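Local coordinates for protein beta-agarase (Persicobacter, PDB 6AII) that probably hydrolyses the beta-1,4 linkages of agarose as a family 16 glycoside hydrolase, releasing the disaccharide neoagarobiose, at residues I78-N83 / G302-R307; T103-V108 / I286-W291. One frame throughout, in Å; residues are numbered along the deposited sequence.

Interaction 1. Residues I78-N83 / G302-R307; sequences IVASRN and GEIYGR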
loop_
_atom_site.group_PDB
_atom_site.type_symbol
_atom_site.label_atom_id
_atom_site.label_comp_id
_atom_site.label_asym_id
_atom_site.label_seq_id
_atom_site.Cartn_x
_atom_site.Cartn_y
_atom_site.Cartn_z
ATOM N N ILE A 78 -12.848 2.956 -1.589
ATOM C CA ILE A 78 -11.958 3.920 -2.241
ATOM C C ILE A 78 -12.280 3.824 -3.736
ATOM O O ILE A 78 -11.938 2.845 -4.400
ATOM C CB ILE A 78 -10.504 3.697 -1.866
ATOM C CG1 ILE A 78 -10.304 3.669 -0.351
ATOM C CG2 ILE A 78 -9.667 4.802 -2.492
ATOM C CD1 ILE A 78 -8.902 3.344 0.092
ATOM N N VAL A 79 -13.020 4.834 -4.233
ATOM C CA VAL A 79 -13.757 4.728 -5.472
ATOM C C VAL A 79 -13.048 5.391 -6.655
ATOM O O VAL A 79 -12.550 6.484 -6.473
ATOM C CB VAL A 79 -15.162 5.320 -5.327
ATOM C CG1 VAL A 79 -15.899 5.310 -6.633
ATOM C CG2 VAL A 79 -15.889 4.565 -4.200
ATOM N N ALA A 80 -13.004 4.704 -7.773
ATOM C CA ALA A 80 -12.653 5.307 -9.087
ATOM C C ALA A 80 -13.935 5.602 -9.850
ATOM O O ALA A 80 -14.759 4.701 -10.102
ATOM C CB ALA A 80 -11.706 4.442 -9.890
ATOM N N SER A 81 -14.000 6.822 -10.405
ATOM C CA SER A 81 -15.151 7.217 -11.215
ATOM C C SER A 81 -14.680 8.217 -12.279
ATOM O O SER A 81 -13.506 8.599 -12.284
ATOM C CB SER A 81 -16.217 7.803 -10.337
ATOM O OG SER A 81 -15.759 8.939 -9.624
ATOM N N ARG A 82 -15.565 8.543 -13.189
ATOM C CA ARG A 82 -15.134 9.386 -14.339
ATOM C C ARG A 82 -16.259 10.337 -14.719
ATOM O O ARG A 82 -17.272 9.894 -15.288
ATOM C CB ARG A 82 -14.656 8.508 -15.497
ATOM C CG ARG A 82 -14.175 9.329 -16.699
ATOM C CD ARG A 82 -13.437 8.491 -17.690
ATOM N NE ARG A 82 -12.179 7.987 -17.200
ATOM C CZ ARG A 82 -11.604 6.879 -17.606
ATOM N NH1 ARG A 82 -12.140 6.191 -18.613
ATOM N NH2 ARG A 82 -10.524 6.428 -16.956
ATOM N N ASN A 83 -15.985 11.604 -14.543
ATOM C CA ASN A 83 -17.010 12.656 -14.904
ATOM C C ASN A 83 -16.755 13.184 -16.319
ATOM O O ASN A 83 -17.560 13.990 -16.779
ATOM C CB ASN A 83 -17.057 13.782 -13.893
ATOM C CG ASN A 83 -15.761 14.512 -13.691
ATOM O OD1 ASN A 83 -14.939 14.533 -14.605
ATOM N ND2 ASN A 83 -15.589 15.063 -12.511
ATOM N N GLY A 302 -15.543 1.876 -21.161
ATOM C CA GLY A 302 -16.322 0.626 -21.147
ATOM C C GLY A 302 -16.182 -0.070 -19.813
ATOM O O GLY A 302 -17.156 -0.555 -19.249
ATOM N N GLU A 303 -14.937 -0.114 -19.326
ATOM C CA GLU A 303 -14.673 -0.767 -18.025
ATOM C C GLU A 303 -15.293 0.034 -16.879
ATOM O O GLU A 303 -16.005 -0.521 -16.023
ATOM C CB GLU A 303 -13.163 -0.903 -17.848
ATOM C CG GLU A 303 -12.518 -1.973 -18.715
ATOM C CD GLU A 303 -11.010 -1.823 -18.936
ATOM O OE1 GLU A 303 -10.371 -0.915 -18.384
ATOM O OE2 GLU A 303 -10.437 -2.679 -19.673
ATOM N N ILE A 304 -14.952 1.290 -16.746
ATOM C CA ILE A 304 -15.346 2.069 -15.546
ATOM C C ILE A 304 -16.854 2.293 -15.492
ATOM O O ILE A 304 -17.422 2.307 -14.395
ATOM C CB ILE A 304 -14.531 3.365 -15.410
ATOM C CG1 ILE A 304 -14.585 3.909 -13.990
ATOM C CG2 ILE A 304 -14.926 4.424 -16.468
ATOM C CD1 ILE A 304 -13.450 4.894 -13.622
ATOM N N TYR A 305 -17.507 2.483 -16.645
ATOM C CA TYR A 305 -18.970 2.631 -16.647
ATOM C C TYR A 305 -19.678 1.272 -16.726
ATOM O O TYR A 305 -20.762 1.184 -16.214
ATOM C CB TYR A 305 -19.397 3.487 -17.847
ATOM C CG TYR A 305 -18.851 4.889 -17.836
ATOM C CD1 TYR A 305 -18.820 5.653 -16.688
ATOM C CD2 TYR A 305 -18.313 5.437 -18.990
ATOM C CE1 TYR A 305 -18.300 6.936 -16.681
ATOM C CE2 TYR A 305 -17.774 6.717 -19.005
ATOM C CZ TYR A 305 -17.812 7.483 -17.855
ATOM O OH TYR A 305 -17.303 8.758 -17.855
ATOM N N GLY A 306 -19.075 0.253 -17.262
ATOM C CA GLY A 306 -19.728 -1.016 -17.367
ATOM C C GLY A 306 -19.692 -1.806 -16.086
ATOM O O GLY A 306 -20.623 -2.596 -15.778
ATOM N N ARG A 307 -18.596 -1.667 -15.324
ATOM C CA ARG A 307 -18.461 -2.384 -14.057
ATOM C C ARG A 307 -18.001 -1.434 -12.947
ATOM O O ARG A 307 -16.919 -1.590 -12.357
ATOM C CB ARG A 307 -17.402 -3.473 -14.226
ATOM C CG ARG A 307 -17.719 -4.452 -15.346
ATOM C CD ARG A 307 -16.763 -5.603 -15.470
ATOM N NE ARG A 307 -15.484 -5.221 -16.072
ATOM C CZ ARG A 307 -14.318 -5.057 -15.422
ATOM N NH1 ARG A 307 -14.235 -5.227 -14.103
ATOM N NH2 ARG A 307 -13.251 -4.669 -16.126
#

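Interaction 2. Residues T103-V108 / I286-W291; sequences TQMGCV and IEAQDW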
loop_
_atom_site.group_PDB
_atom_site.type_symbol
_atom_site.label_atom_id
_atom_site.label_comp_id
_atom_site.label_asym_id
_atom_site.label_seq_id
_atom_site.Cartn_x
_atom_site.Cartn_y
_atom_site.Cartn_z
ATOM N N THR A 103 -9.431 10.392 -14.033
ATOM C CA THR A 103 -10.223 9.469 -13.204
ATOM C C THR A 103 -10.279 10.047 -11.802
ATOM O O THR A 103 -9.212 10.252 -11.157
ATOM C CB THR A 103 -9.640 8.047 -13.260
ATOM O OG1 THR A 103 -9.415 7.636 -14.602
ATOM C CG2 THR A 103 -10.508 7.038 -12.504
ATOM N N GLN A 104 -11.470 10.312 -11.259
ATOM C CA GLN A 104 -11.621 10.763 -9.929
ATOM C C GLN A 104 -11.445 9.573 -8.992
ATOM O O GLN A 104 -11.956 8.495 -9.343
ATOM C CB GLN A 104 -12.964 11.450 -9.708
ATOM C CG GLN A 104 -13.100 12.782 -10.495
ATOM C CD GLN A 104 -13.388 12.571 -11.951
ATOM O OE1 GLN A 104 -14.314 11.828 -12.354
ATOM N NE2 GLN A 104 -12.551 13.212 -12.827
ATOM N N MET A 105 -10.674 9.788 -7.955
ATOM C CA MET A 105 -10.201 8.644 -7.158
ATOM C C MET A 105 -10.135 9.026 -5.710
ATOM O O MET A 105 -10.319 10.164 -5.356
ATOM C CB MET A 105 -8.824 8.201 -7.674
ATOM C CG MET A 105 -8.913 7.468 -8.994
ATOM S SD MET A 105 -7.269 6.998 -9.618
ATOM C CE MET A 105 -7.550 5.384 -10.283
ATOM N N GLY A 106 -9.884 8.069 -4.824
ATOM C CA GLY A 106 -9.808 8.384 -3.416
ATOM C C GLY A 106 -8.450 8.115 -2.812
ATOM O O GLY A 106 -7.628 7.292 -3.313
ATOM N N CYS A 107 -8.200 8.788 -1.686
ATOM C CA CYS A 107 -6.975 8.691 -0.958
ATOM C C CYS A 107 -7.293 8.899 0.524
ATOM O O CYS A 107 -8.066 9.813 0.835
ATOM C CB CYS A 107 -5.976 9.722 -1.481
ATOM S SG CYS A 107 -4.391 9.673 -0.660
ATOM N N VAL A 108 -6.760 8.028 1.386
ATOM C CA VAL A 108 -7.016 8.096 2.797
ATOM C C VAL A 108 -5.705 8.169 3.564
ATOM O O VAL A 108 -4.772 7.398 3.255
ATOM C CB VAL A 108 -7.835 6.860 3.203
ATOM C CG1 VAL A 108 -7.971 6.788 4.694
ATOM C CG2 VAL A 108 -9.188 6.888 2.516
ATOM N N ILE A 286 -5.861 4.773 -4.190
ATOM C CA ILE A 286 -5.801 4.291 -5.549
ATOM C C ILE A 286 -5.275 5.433 -6.431
ATOM O O ILE A 286 -5.376 6.600 -6.053
ATOM C CB ILE A 286 -7.146 3.774 -6.078
ATOM C CG1 ILE A 286 -8.199 4.881 -6.197
ATOM C CG2 ILE A 286 -7.609 2.583 -5.197
ATOM C CD1 ILE A 286 -9.587 4.442 -6.686
ATOM N N GLU A 287 -4.586 5.079 -7.491
ATOM C CA GLU A 287 -4.068 6.101 -8.377
ATOM C C GLU A 287 -3.839 5.530 -9.765
ATOM O O GLU A 287 -3.665 4.335 -9.962
ATOM C CB GLU A 287 -2.783 6.679 -7.807
ATOM C CG GLU A 287 -1.712 5.760 -7.503
ATOM C CD GLU A 287 -0.519 6.377 -6.698
ATOM O OE1 GLU A 287 -0.655 7.199 -5.774
ATOM O OE2 GLU A 287 0.587 6.092 -7.141
ATOM N N ALA A 288 -3.753 6.466 -10.698
ATOM C CA ALA A 288 -3.385 6.187 -12.104
ATOM C C ALA A 288 -2.066 6.898 -12.319
ATOM O O ALA A 288 -2.096 8.124 -12.509
ATOM C CB ALA A 288 -4.444 6.625 -13.043
ATOM N N GLN A 289 -0.953 6.211 -12.246
ATOM C CA GLN A 289 0.335 6.874 -12.359
ATOM C C GLN A 289 0.611 7.189 -13.841
ATOM O O GLN A 289 0.119 6.508 -14.750
ATOM C CB GLN A 289 1.449 5.987 -11.787
ATOM C CG GLN A 289 1.155 5.637 -10.328
ATOM C CD GLN A 289 1.560 4.236 -9.907
ATOM O OE1 GLN A 289 2.095 3.445 -10.686
ATOM N NE2 GLN A 289 1.259 3.917 -8.668
ATOM N N ASP A 290 1.443 8.216 -14.054
ATOM C CA ASP A 290 1.781 8.679 -15.393
ATOM C C ASP A 290 2.240 7.547 -16.318
ATOM O O ASP A 290 1.677 7.418 -17.386
ATOM C CB ASP A 290 2.910 9.735 -15.336
ATOM C CG ASP A 290 4.219 9.430 -14.611
ATOM O OD1 ASP A 290 4.437 8.344 -14.056
ATOM O OD2 ASP A 290 4.964 10.369 -14.425
ATOM N N TRP A 291 3.166 6.722 -15.813
ATOM C CA TRP A 291 3.834 5.634 -16.644
ATOM C C TRP A 291 2.761 4.607 -17.088
ATOM O O TRP A 291 2.620 4.283 -18.280
ATOM C CB TRP A 291 5.018 4.987 -15.875
ATOM C CG TRP A 291 4.794 4.468 -14.473
ATOM C CD1 TRP A 291 4.800 5.192 -13.302
ATOM C CD2 TRP A 291 4.667 3.096 -14.060
ATOM N NE1 TRP A 291 4.622 4.378 -12.209
ATOM C CE2 TRP A 291 4.533 3.080 -12.645
ATOM C CE3 TRP A 291 4.626 1.871 -14.742
ATOM C CZ2 TRP A 291 4.351 1.891 -11.923
ATOM C CZ3 TRP A 291 4.420 0.705 -14.023
ATOM C CH2 TRP A 291 4.309 0.712 -12.628
#

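Interaction 1. Residues I78-N83 / G302-R307
Tyr305 and Arg82 make the one polar link between 78-83 and 302-307: the phenol OH of Tyr305 donates to the backbone O of Arg82 at 2.8 Å. The acceptor lies at the ring edge, in the plane of the ring, while the donor stands above the carbonyl plane, 48° out of it. The same hydroxyl is packed by the aliphatic part of Arg82, whose CG is 3.4 Å from Tyr305 OH; chi1 of -179° sets CG anti to the backbone N, beside the carbonyl carbon whose O accepts the bond, which puts CG against the hydroxyl.

The apolar contacts centre on Ile304. Its CD1 reaches Ser81 CA at 3.8 Å and Ala80 CB at 4.1 Å. Its other branch, CG2, sits 3.9 Å above one face of the Arg82 guanidinium, offset toward the rim, and also lies over the centre of the Tyr305 ring. Guanidinium and ring planes stand 79° apart, and this one methyl touches a face of each. An alanine at Ile304 would probably open a gap beside Ala80 and Ser81 and leave the guanidinium face without its methyl cover.

The charged end of Arg82 is held by a salt bridge to Asp301 and by NH2 bonds to Thr103 OG1 and Pro299 O. Helix 301-306 thus rests against the chain just beyond strand 75-79, with Ile304 also touching Thr103 of strand 97-110 and Ala80 packing on Ile286 of strand 280-287.

Interaction 2. Residues T103-V108 / I286-W291
Met105 and Gly106 meet Ile286 where strands 97-110 and 280-287 pair antiparallel, within one of the sheets of the beta-sandwich (jelly-roll) fold of family 16 glycoside hydrolases. The backbone evidence is a single bond: Ile286 N donates to Gly106 O at 3.2 Å, with an N-H...O angle of 174° and the donor nearly along the C=O axis. Long but straight, it marks the register, Gly106 and Ile286 having the nearest CA atoms.

The side chain of Met105 then follows the second strand beyond that bond. Its CB points toward 286-291 and lies 3.7 Å from Ile286 CG1. CG, anti to the carbonyl carbon (chi1 -74°), continues beside the same isoleucine, 3.9 Å from Ile286 CD1, and the two side chains cross obliquely. With chi2 extended, SD passes beyond Ile286 to meet backbone rather than side chain: it is 3.5 Å from Glu287 CA and also near Ala288 N, an amide whose hydrogen-bond partner is Thr62 OG1. A bend at chi3 carries CE to the end of the contact, against Glu287 C and the methyl of Ala288.

Phe131 packs on both Met105 and Ile286, and Ile78 of strand 75-79 also touches Ile286, in keeping with the buried setting. Past the strand end, Gln289 occupies the N-cap position of helix 290-294; its NE2 donates to Glu287 OE2 at 2.7 Å, using the anti lone pair of that oxygen, with the acceptor 12° out of the amide plane.

Overall arrangement
From the N terminus the chain first runs through 78-83, at the end of strand 75-79, then through 103-108 within strand 97-110. It returns to the latter at 286-291, closing the loop of interaction 2 across 177 residues, and reaches 302-307 shortly afterwards to close interaction 1 across 218. Interaction 2 is therefore nested inside interaction 1. Their centres are 12 Å apart, and the two first segments touch directly: Ser81 N lies 2.8 Å from Gln104 O, a probable hydrogen bond. Interaction 2 joins two strands of one sheet, and interaction 1 sets helix 301-306 against the chain leaving strand 75-79 of the other; helix 290-294 only follows strand 280-287 in the chain.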